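Local coordinates for protein succinyl-CoA:3-ketoacid coenzyme A transferase subunit B (Helicobacter pylori, PDB 3RRL) that transfers coenzyme A from succinyl-CoA to a 3-oxo acid, giving a 3-oxoacyl-CoA and succinate, as the B subunit of the enzyme, at residues V19-G24 against L95-G100; A51-G56 against K67-V72; A132-V137 against V164-T169. All coordinates share one frame; numbering follows the deposited sequence.

From the N terminus, strand 18-21 comes first; it lies beside strand 39-42 and, on its other edge, pairs with strand 95-98, so interaction 1 closes a long loop. Interaction 2 falls within that loop and joins 51-56 to 67-72, two parts of a much shorter loop far from the chain centre, beside the chain of another protein. Interaction 3 opens after interaction 1 has closed, pairing 132-137 with 164-169. In the large mixed sheet, strands 18-21, 95-98, 134-138 and 166-168 lie side by side in that order, all parallel; interactions 1 and 3 are the first and last joints, and backbone bonds between 95-98 and 134-138 make the middle one.

Interaction 1: residues V19-G24 against L95-G100; sequences VNLGIG and LAILGG
Leu-21 and Ile-97 both carry their first branch anti to the carbonyl carbon (chi1 -64° for CG of Leu-21, -54° for CG1 of Ile-97). The two side chains lie side by side and point the same way. The CD2 methyl of Leu-21 does the touching, 3.7 Å from Ile-97 CD1, and it also reaches the CB and CG1 of Ile-97. Val-19 and Leu-95 run alongside each other on the same sheet face, with Val-19 CG2 4.0 Å from Leu-95 CB. Strands 19-21 and 95-98 are parallel neighbours in the central sheet of the coenzyme A transferase fold. Three nearly straight backbone bonds join them. Asn-20 N donates to Leu-95 O at 2.8 Å, Ile-97 N to Asn-20 O, and Gly-22 N to Ile-97 O. Beyond the strands a water takes over, receiving a bond from Gly-99 N and donating one to Ile-23 O. The other face carries Asn-20 and Ala-96, both packed on Leu-128 of helix 125-131. The ND2 of Asn-20 is hydrogen-bonded to Gln-41 OE1 on the next strand. The Asn-20 side chain lies about 4 Å from that of Glu-43, the predicted active-site residue.

Interaction 2: residues A51-G56 against K67-V72; sequences AYPLEG and KETITV
Ala-51 O is gripped by Thr-71. The hydroxyl OG1 of Thr-71 donates to Ala-51 O at 2.6 Å, and Thr-71 N adds a weak bond to the same oxygen. With OG1 between its own backbone N and carbonyl carbon (chi1 65°), the hydroxyl lies near Thr-71 N. The threonine methyl CG2 lies 3.6 Å from Pro-53 CA and also meets the proline CB. The proline CD rests 3.3 Å from Thr-69 O. The Tyr-52 side chain reaches across to Glu-68, its OH donating to Glu-68 OE1 at 2.7 Å. The phenol approaches from above the carboxylate plane, and ring and carboxylate are turned 72° apart. Ile-70 CG2 lies at the ring edge, 4.1 Å from Tyr-52 CD1. Further out, Asn-64 OD1 accepts from Glu-68 N, and Ile-70 is bonded through its backbone to Leu-62. The chain of another protein covers part of the contact: its backbone bonds to Thr-69 OG1, and one of its basic side chains bonds to Tyr-52 O. Both segments come from the irregular connection after strand 46-49, the second running into strand 72-73; side-chain and backbone hydrogen bonds join them at the interface with that chain.

Interaction 3: residues A132-V137 against V164-T169; sequences AKKVIV and VHQLIT
The imidazole of His-165 is turned with its ND1 toward the start of strand 134-137. Val-135 CA lies at the ring edge, in its plane. Val-135 N donates to His-165 ND1 at 3.0 Å, tilted 30° from that plane. Lys-133 O and Lys-134 CA approach the ring obliquely. His-165 CG stands anti to the carbonyl carbon (chi1 -70°), beside the backbone N, and from there ND1 accepts the N-H of Val-135. The other flat group is the amide of Gln-166. Lys-134 NZ donates to its OE1 at 2.9 Å from above the carbonyl plane, 62° out of it. Ile-136 runs beside the glutamine, and its CD1 lies 3.2 Å from the same OE1. The backbones pair in parallel. Val-135 O takes two bonds, from His-165 N and Gln-166 N. Val-137 N then donates to Gln-166 O at 3.0 Å, and Ile-168 N to Val-137 O at 2.9 Å. On the face of Val-137 and Leu-167, Val-137 CG1 touches Leu-167 CD1; Val-137 CG2 also meets CG2 of Val-164, just before the strand, at 3.7 Å. These two neighbouring strands belong to the central mixed sheet of the transferase fold. Glu-12 links the polar ends from outside: its OE1 forms a salt bridge with Lys-134 NZ, and its OE2 accepts from Gln-166 NE2. Accepting at ND1 is consistent with that nitrogen carrying no proton. The Glu-12 charge probably offsets that of Lys-134, and both ends of the buried Gln-166 amide are satisfied.

Interaction 1: residues V19-G24 against L95-G100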
loop_
_atom_site.group_PDB
_atom_site.type_symbol
_atom_site.label_atom_id
_atom_site.label_comp_id
_atom_site.label_asym_id
_atom_site.label_seq_id
_atom_site.Cartn_x
_atom_site.Cartn_y
_atom_site.Cartn_z
ATOM N N VAL B 19 -19.652 -2.569 -7.998
ATOM C CA VAL B 19 -19.897 -1.577 -9.033
ATOM C C VAL B 19 -19.449 -0.191 -8.611
ATOM O O VAL B 19 -19.619 0.207 -7.457
ATOM C CB VAL B 19 -21.402 -1.518 -9.391
ATOM C CG1 VAL B 19 -21.667 -0.436 -10.428
ATOM C CG2 VAL B 19 -21.873 -2.870 -9.893
ATOM N N ASN B 20 -18.883 0.546 -9.560
ATOM C CA ASN B 20 -18.577 1.947 -9.338
ATOM C C ASN B 20 -19.334 2.846 -10.307
ATOM O O ASN B 20 -19.222 2.695 -11.526
ATOM C CB ASN B 20 -17.084 2.211 -9.457
ATOM C CG ASN B 20 -16.742 3.659 -9.184
ATOM O OD1 ASN B 20 -17.068 4.550 -9.980
ATOM N ND2 ASN B 20 -16.095 3.909 -8.044
ATOM N N LEU B 21 -20.107 3.775 -9.758
ATOM C CA LEU B 21 -20.912 4.682 -10.562
ATOM C C LEU B 21 -20.249 6.045 -10.602
ATOM O O LEU B 21 -20.054 6.669 -9.572
ATOM C CB LEU B 21 -22.312 4.814 -9.969
ATOM C CG LEU B 21 -23.171 3.550 -9.948
ATOM C CD1 LEU B 21 -24.519 3.824 -9.298
ATOM C CD2 LEU B 21 -23.350 3.020 -11.362
ATOM N N GLY B 22 -19.890 6.506 -11.793
ATOM C CA GLY B 22 -19.291 7.819 -11.920
ATOM C C GLY B 22 -20.327 8.890 -11.654
ATOM O O GLY B 22 -21.527 8.617 -11.645
ATOM N N ILE B 23 -19.869 10.117 -11.440
ATOM C CA ILE B 23 -20.783 11.227 -11.183
ATOM C C ILE B 23 -21.604 11.556 -12.421
ATOM O O ILE B 23 -21.244 11.177 -13.540
ATOM C CB ILE B 23 -20.041 12.492 -10.706
ATOM C CG1 ILE B 23 -18.971 12.896 -11.719
ATOM C CG2 ILE B 23 -19.427 12.267 -9.330
ATOM C CD1 ILE B 23 -18.183 14.116 -11.301
ATOM N N GLY B 24 -22.711 12.262 -12.219
ATOM C CA GLY B 24 -23.599 12.582 -13.321
ATOM C C GLY B 24 -24.558 11.443 -13.576
ATOM O O GLY B 24 -25.026 10.803 -12.639
ATOM N N LEU B 95 -17.793 -3.672 -12.526
ATOM C CA LEU B 95 -18.448 -2.754 -13.434
ATOM C C LEU B 95 -18.227 -1.288 -13.075
ATOM O O LEU B 95 -18.472 -0.868 -11.948
ATOM C CB LEU B 95 -19.936 -3.073 -13.442
ATOM C CG LEU B 95 -20.808 -2.301 -14.406
ATOM C CD1 LEU B 95 -20.273 -2.484 -15.806
ATOM C CD2 LEU B 95 -22.218 -2.834 -14.284
ATOM N N ALA B 96 -17.794 -0.505 -14.054
ATOM C CA ALA B 96 -17.729 0.936 -13.894
ATOM C C ALA B 96 -18.615 1.557 -14.956
ATOM O O ALA B 96 -18.462 1.271 -16.147
ATOM C CB ALA B 96 -16.307 1.434 -14.029
ATOM N N ILE B 97 -19.555 2.385 -14.515
ATOM C CA ILE B 97 -20.443 3.086 -15.422
ATOM C C ILE B 97 -20.073 4.554 -15.415
ATOM O O ILE B 97 -19.895 5.153 -14.351
ATOM C CB ILE B 97 -21.910 2.907 -15.026
ATOM C CG1 ILE B 97 -22.242 1.414 -14.904
ATOM C CG2 ILE B 97 -22.811 3.572 -16.054
ATOM C CD1 ILE B 97 -23.688 1.136 -14.584
ATOM N N LEU B 98 -19.935 5.124 -16.608
ATOM C CA LEU B 98 -19.424 6.480 -16.753
ATOM C C LEU B 98 -20.235 7.269 -17.764
ATOM O O LEU B 98 -20.843 6.695 -18.676
ATOM C CB LEU B 98 -17.958 6.462 -17.207
ATOM C CG LEU B 98 -16.866 5.879 -16.311
ATOM C CD1 LEU B 98 -16.536 4.456 -16.721
ATOM C CD2 LEU B 98 -15.619 6.734 -16.397
ATOM N N GLY B 99 -20.241 8.590 -17.600
ATOM C CA GLY B 99 -20.793 9.470 -18.611
ATOM C C GLY B 99 -19.707 9.793 -19.614
ATOM O O GLY B 99 -18.547 9.476 -19.382
ATOM N N GLY B 100 -20.069 10.409 -20.734
ATOM C CA GLY B 100 -19.067 10.832 -21.692
ATOM C C GLY B 100 -19.514 12.023 -22.512
ATOM O O GLY B 100 -20.709 12.269 -22.688
HETATM O O HOH W 1 -18.983 9.574 -15.005
#

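Interaction 2: residues A51-G56 against K67-V72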
loop_
_atom_site.group_PDB
_atom_site.type_symbol
_atom_site.label_atom_id
_atom_site.label_comp_id
_atom_site.label_asym_id
_atom_site.label_seq_id
_atom_site.Cartn_x
_atom_site.Cartn_y
_atom_site.Cartn_z
ATOM N N ALA B 51 -28.070 4.406 1.288
ATOM C CA ALA B 51 -29.004 5.486 1.012
ATOM C C ALA B 51 -28.538 6.793 1.632
ATOM O O ALA B 51 -27.659 6.801 2.492
ATOM C CB ALA B 51 -30.383 5.122 1.526
ATOM N N TYR B 52 -29.087 7.901 1.147
ATOM C CA TYR B 52 -28.943 9.173 1.838
ATOM C C TYR B 52 -29.514 9.012 3.232
ATOM O O TYR B 52 -30.489 8.282 3.427
ATOM C CB TYR B 52 -29.686 10.287 1.102
ATOM C CG TYR B 52 -29.147 10.571 -0.279
ATOM C CD1 TYR B 52 -27.785 10.650 -0.508
ATOM C CD2 TYR B 52 -30.004 10.754 -1.356
ATOM C CE1 TYR B 52 -27.286 10.907 -1.768
ATOM C CE2 TYR B 52 -29.518 11.013 -2.622
ATOM C CZ TYR B 52 -28.156 11.089 -2.824
ATOM O OH TYR B 52 -27.662 11.344 -4.084
ATOM N N PRO B 53 -28.898 9.682 4.213
ATOM C CA PRO B 53 -29.324 9.634 5.615
ATOM C C PRO B 53 -30.654 10.339 5.870
ATOM O O PRO B 53 -31.021 11.279 5.160
ATOM C CB PRO B 53 -28.209 10.393 6.338
ATOM C CG PRO B 53 -27.633 11.288 5.302
ATOM C CD PRO B 53 -27.694 10.510 4.030
ATOM N N LEU B 54 -31.373 9.874 6.887
ATOM C CA LEU B 54 -32.522 10.605 7.400
ATOM C C LEU B 54 -31.990 11.883 8.029
ATOM O O LEU B 54 -30.823 11.944 8.419
ATOM C CB LEU B 54 -33.254 9.780 8.459
ATOM C CG LEU B 54 -33.836 8.427 8.034
ATOM C CD1 LEU B 54 -34.114 7.532 9.245
ATOM C CD2 LEU B 54 -35.090 8.619 7.190
ATOM N N GLU B 55 -32.832 12.904 8.124
ATOM C CA GLU B 55 -32.442 14.130 8.809
ATOM C C GLU B 55 -31.947 13.782 10.212
ATOM O O GLU B 55 -32.610 13.040 10.944
ATOM C CB GLU B 55 -33.626 15.101 8.883
ATOM N N GLY B 56 -30.775 14.296 10.579
ATOM C CA GLY B 56 -30.229 14.053 11.902
ATOM C C GLY B 56 -29.174 12.964 11.934
ATOM O O GLY B 56 -28.385 12.877 12.875
ATOM N N LYS B 67 -19.371 14.409 -3.154
ATOM C CA LYS B 67 -19.407 15.269 -1.966
ATOM C C LYS B 67 -20.804 15.353 -1.345
ATOM O O LYS B 67 -21.137 16.333 -0.675
ATOM C CB LYS B 67 -18.883 16.680 -2.276
ATOM C CG LYS B 67 -17.678 16.721 -3.208
ATOM C CD LYS B 67 -16.519 15.888 -2.678
ATOM C CE LYS B 67 -15.285 15.994 -3.576
ATOM N NZ LYS B 67 -15.425 15.264 -4.875
ATOM N N GLU B 68 -21.611 14.319 -1.565
ATOM C CA GLU B 68 -22.940 14.239 -0.966
ATOM C C GLU B 68 -22.908 13.400 0.307
ATOM O O GLU B 68 -22.170 12.415 0.392
ATOM C CB GLU B 68 -23.925 13.619 -1.949
ATOM C CG GLU B 68 -23.977 14.323 -3.294
ATOM C CD GLU B 68 -24.981 13.689 -4.245
ATOM O OE1 GLU B 68 -25.187 12.457 -4.160
ATOM O OE2 GLU B 68 -25.566 14.425 -5.074
ATOM N N THR B 69 -23.710 13.784 1.294
ATOM C CA THR B 69 -23.784 13.015 2.530
ATOM C C THR B 69 -24.571 11.733 2.310
ATOM O O THR B 69 -25.664 11.755 1.724
ATOM C CB THR B 69 -24.435 13.822 3.666
ATOM O OG1 THR B 69 -25.736 14.264 3.256
ATOM C CG2 THR B 69 -23.570 15.022 4.016
ATOM N N ILE B 70 -24.022 10.619 2.790
ATOM C CA ILE B 70 -24.627 9.303 2.565
ATOM C C ILE B 70 -24.613 8.449 3.823
ATOM O O ILE B 70 -24.211 8.905 4.889
ATOM C CB ILE B 70 -23.882 8.522 1.465
ATOM C CG1 ILE B 70 -22.402 8.388 1.826
ATOM C CG2 ILE B 70 -24.037 9.214 0.123
ATOM C CD1 ILE B 70 -21.625 7.446 0.901
ATOM N N THR B 71 -25.052 7.202 3.685
ATOM C CA THR B 71 -24.864 6.206 4.735
ATOM C C THR B 71 -24.140 5.001 4.150
ATOM O O THR B 71 -23.771 5.003 2.974
ATOM C CB THR B 71 -26.194 5.742 5.340
ATOM O OG1 THR B 71 -26.954 5.047 4.340
ATOM C CG2 THR B 71 -26.996 6.939 5.870
ATOM N N VAL B 72 -23.931 3.980 4.974
ATOM C CA VAL B 72 -23.298 2.752 4.522
ATOM C C VAL B 72 -24.232 1.580 4.772
ATOM O O VAL B 72 -25.067 1.632 5.676
ATOM C CB VAL B 72 -21.957 2.497 5.256
ATOM C CG1 VAL B 72 -20.984 3.620 4.983
ATOM C CG2 VAL B 72 -22.180 2.360 6.750
#

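Interaction 3: residues A132-V137 against V164-T169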
loop_
_atom_site.group_PDB
_atom_site.type_symbol
_atom_site.label_atom_id
_atom_site.label_comp_id
_atom_site.label_asym_id
_atom_site.label_seq_id
_atom_site.Cartn_x
_atom_site.Cartn_y
_atom_site.Cartn_z
ATOM N N ALA B 132 -11.694 -1.488 -14.292
ATOM C CA ALA B 132 -12.978 -2.187 -14.199
ATOM C C ALA B 132 -13.029 -3.380 -15.159
ATOM O O ALA B 132 -12.577 -3.273 -16.291
ATOM C CB ALA B 132 -14.115 -1.222 -14.486
ATOM N N LYS B 133 -13.556 -4.518 -14.711
ATOM C CA LYS B 133 -13.666 -5.684 -15.600
ATOM C C LYS B 133 -14.535 -5.361 -16.818
ATOM O O LYS B 133 -14.268 -5.824 -17.933
ATOM C CB LYS B 133 -14.224 -6.905 -14.862
ATOM C CG LYS B 133 -13.310 -7.436 -13.761
ATOM C CD LYS B 133 -13.962 -8.594 -13.015
ATOM C CE LYS B 133 -13.450 -8.690 -11.585
ATOM N NZ LYS B 133 -14.276 -9.629 -10.757
ATOM N N LYS B 134 -15.581 -4.572 -16.603
ATOM C CA LYS B 134 -16.373 -4.068 -17.712
ATOM C C LYS B 134 -16.600 -2.568 -17.570
ATOM O O LYS B 134 -16.941 -2.076 -16.494
ATOM C CB LYS B 134 -17.713 -4.793 -17.817
ATOM C CG LYS B 134 -18.485 -4.397 -19.051
ATOM C CD LYS B 134 -19.816 -5.113 -19.151
ATOM C CE LYS B 134 -20.543 -4.707 -20.429
ATOM N NZ LYS B 134 -21.948 -5.198 -20.459
ATOM N N VAL B 135 -16.391 -1.848 -18.665
ATOM C CA VAL B 135 -16.582 -0.412 -18.692
ATOM C C VAL B 135 -17.767 -0.077 -19.577
ATOM O O VAL B 135 -17.747 -0.352 -20.772
ATOM C CB VAL B 135 -15.336 0.305 -19.224
ATOM C CG1 VAL B 135 -15.624 1.778 -19.432
ATOM C CG2 VAL B 135 -14.155 0.107 -18.269
ATOM N N ILE B 136 -18.805 0.497 -18.978
ATOM C CA ILE B 136 -19.978 0.946 -19.713
ATOM C C ILE B 136 -20.076 2.474 -19.704
ATOM O O ILE B 136 -20.034 3.094 -18.646
ATOM C CB ILE B 136 -21.270 0.392 -19.092
ATOM C CG1 ILE B 136 -21.209 -1.131 -18.992
ATOM C CG2 ILE B 136 -22.491 0.832 -19.897
ATOM C CD1 ILE B 136 -22.400 -1.732 -18.261
ATOM N N VAL B 137 -20.206 3.075 -20.884
ATOM C CA VAL B 137 -20.461 4.504 -20.982
ATOM C C VAL B 137 -21.932 4.727 -21.322
ATOM O O VAL B 137 -22.473 4.086 -22.226
ATOM C CB VAL B 137 -19.594 5.174 -22.064
ATOM C CG1 VAL B 137 -20.043 6.619 -22.287
ATOM C CG2 VAL B 137 -18.130 5.127 -21.685
ATOM N N VAL B 164 -13.726 1.381 -23.881
ATOM C CA VAL B 164 -15.172 1.254 -23.704
ATOM C C VAL B 164 -15.649 -0.103 -24.183
ATOM O O VAL B 164 -15.425 -0.455 -25.329
ATOM C CB VAL B 164 -15.942 2.366 -24.456
ATOM C CG1 VAL B 164 -17.449 2.174 -24.310
ATOM C CG2 VAL B 164 -15.524 3.738 -23.940
ATOM N N HIS B 165 -16.258 -0.879 -23.290
ATOM C CA HIS B 165 -16.812 -2.181 -23.652
ATOM C C HIS B 165 -18.202 -2.068 -24.262
ATOM O O HIS B 165 -18.525 -2.746 -25.240
ATOM C CB HIS B 165 -16.838 -3.126 -22.444
ATOM C CG HIS B 165 -15.480 -3.580 -22.009
ATOM N ND1 HIS B 165 -14.780 -2.962 -20.996
ATOM C CD2 HIS B 165 -14.686 -4.576 -22.462
ATOM C CE1 HIS B 165 -13.616 -3.566 -20.837
ATOM N NE2 HIS B 165 -13.533 -4.549 -21.714
ATOM N N GLN B 166 -19.025 -1.203 -23.677
ATOM C CA GLN B 166 -20.412 -1.081 -24.098
ATOM C C GLN B 166 -20.856 0.374 -23.999
ATOM O O GLN B 166 -20.500 1.083 -23.055
ATOM C CB GLN B 166 -21.290 -1.980 -23.232
ATOM C CG GLN B 166 -22.793 -1.809 -23.427
ATOM C CD GLN B 166 -23.588 -2.607 -22.398
ATOM O OE1 GLN B 166 -23.225 -2.661 -21.224
ATOM N NE2 GLN B 166 -24.657 -3.246 -22.839
ATOM N N LEU B 167 -21.617 0.820 -24.988
ATOM C CA LEU B 167 -22.094 2.196 -25.014
ATOM C C LEU B 167 -23.614 2.208 -25.127
ATOM O O LEU B 167 -24.187 1.634 -26.054
ATOM C CB LEU B 167 -21.459 2.973 -26.175
ATOM C CG LEU B 167 -22.147 4.280 -26.584
ATOM C CD1 LEU B 167 -22.060 5.322 -25.477
ATOM C CD2 LEU B 167 -21.559 4.824 -27.889
ATOM N N ILE B 168 -24.257 2.849 -24.161
ATOM C CA ILE B 168 -25.705 2.948 -24.134
ATOM C C ILE B 168 -26.112 4.408 -24.302
ATOM O O ILE B 168 -25.746 5.252 -23.485
ATOM C CB ILE B 168 -26.247 2.431 -22.786
ATOM C CG1 ILE B 168 -25.800 0.984 -22.543
ATOM C CG2 ILE B 168 -27.758 2.552 -22.725
ATOM C CD1 ILE B 168 -26.272 0.414 -21.210
ATOM N N THR B 169 -26.850 4.712 -25.366
ATOM C CA THR B 169 -27.415 6.048 -25.541
ATOM C C THR B 169 -28.951 5.998 -25.592
ATOM O O THR B 169 -29.551 4.926 -25.460
ATOM C CB THR B 169 -26.866 6.749 -26.810
ATOM O OG1 THR B 169 -27.527 6.243 -27.978
ATOM C CG2 THR B 169 -25.369 6.527 -26.934
#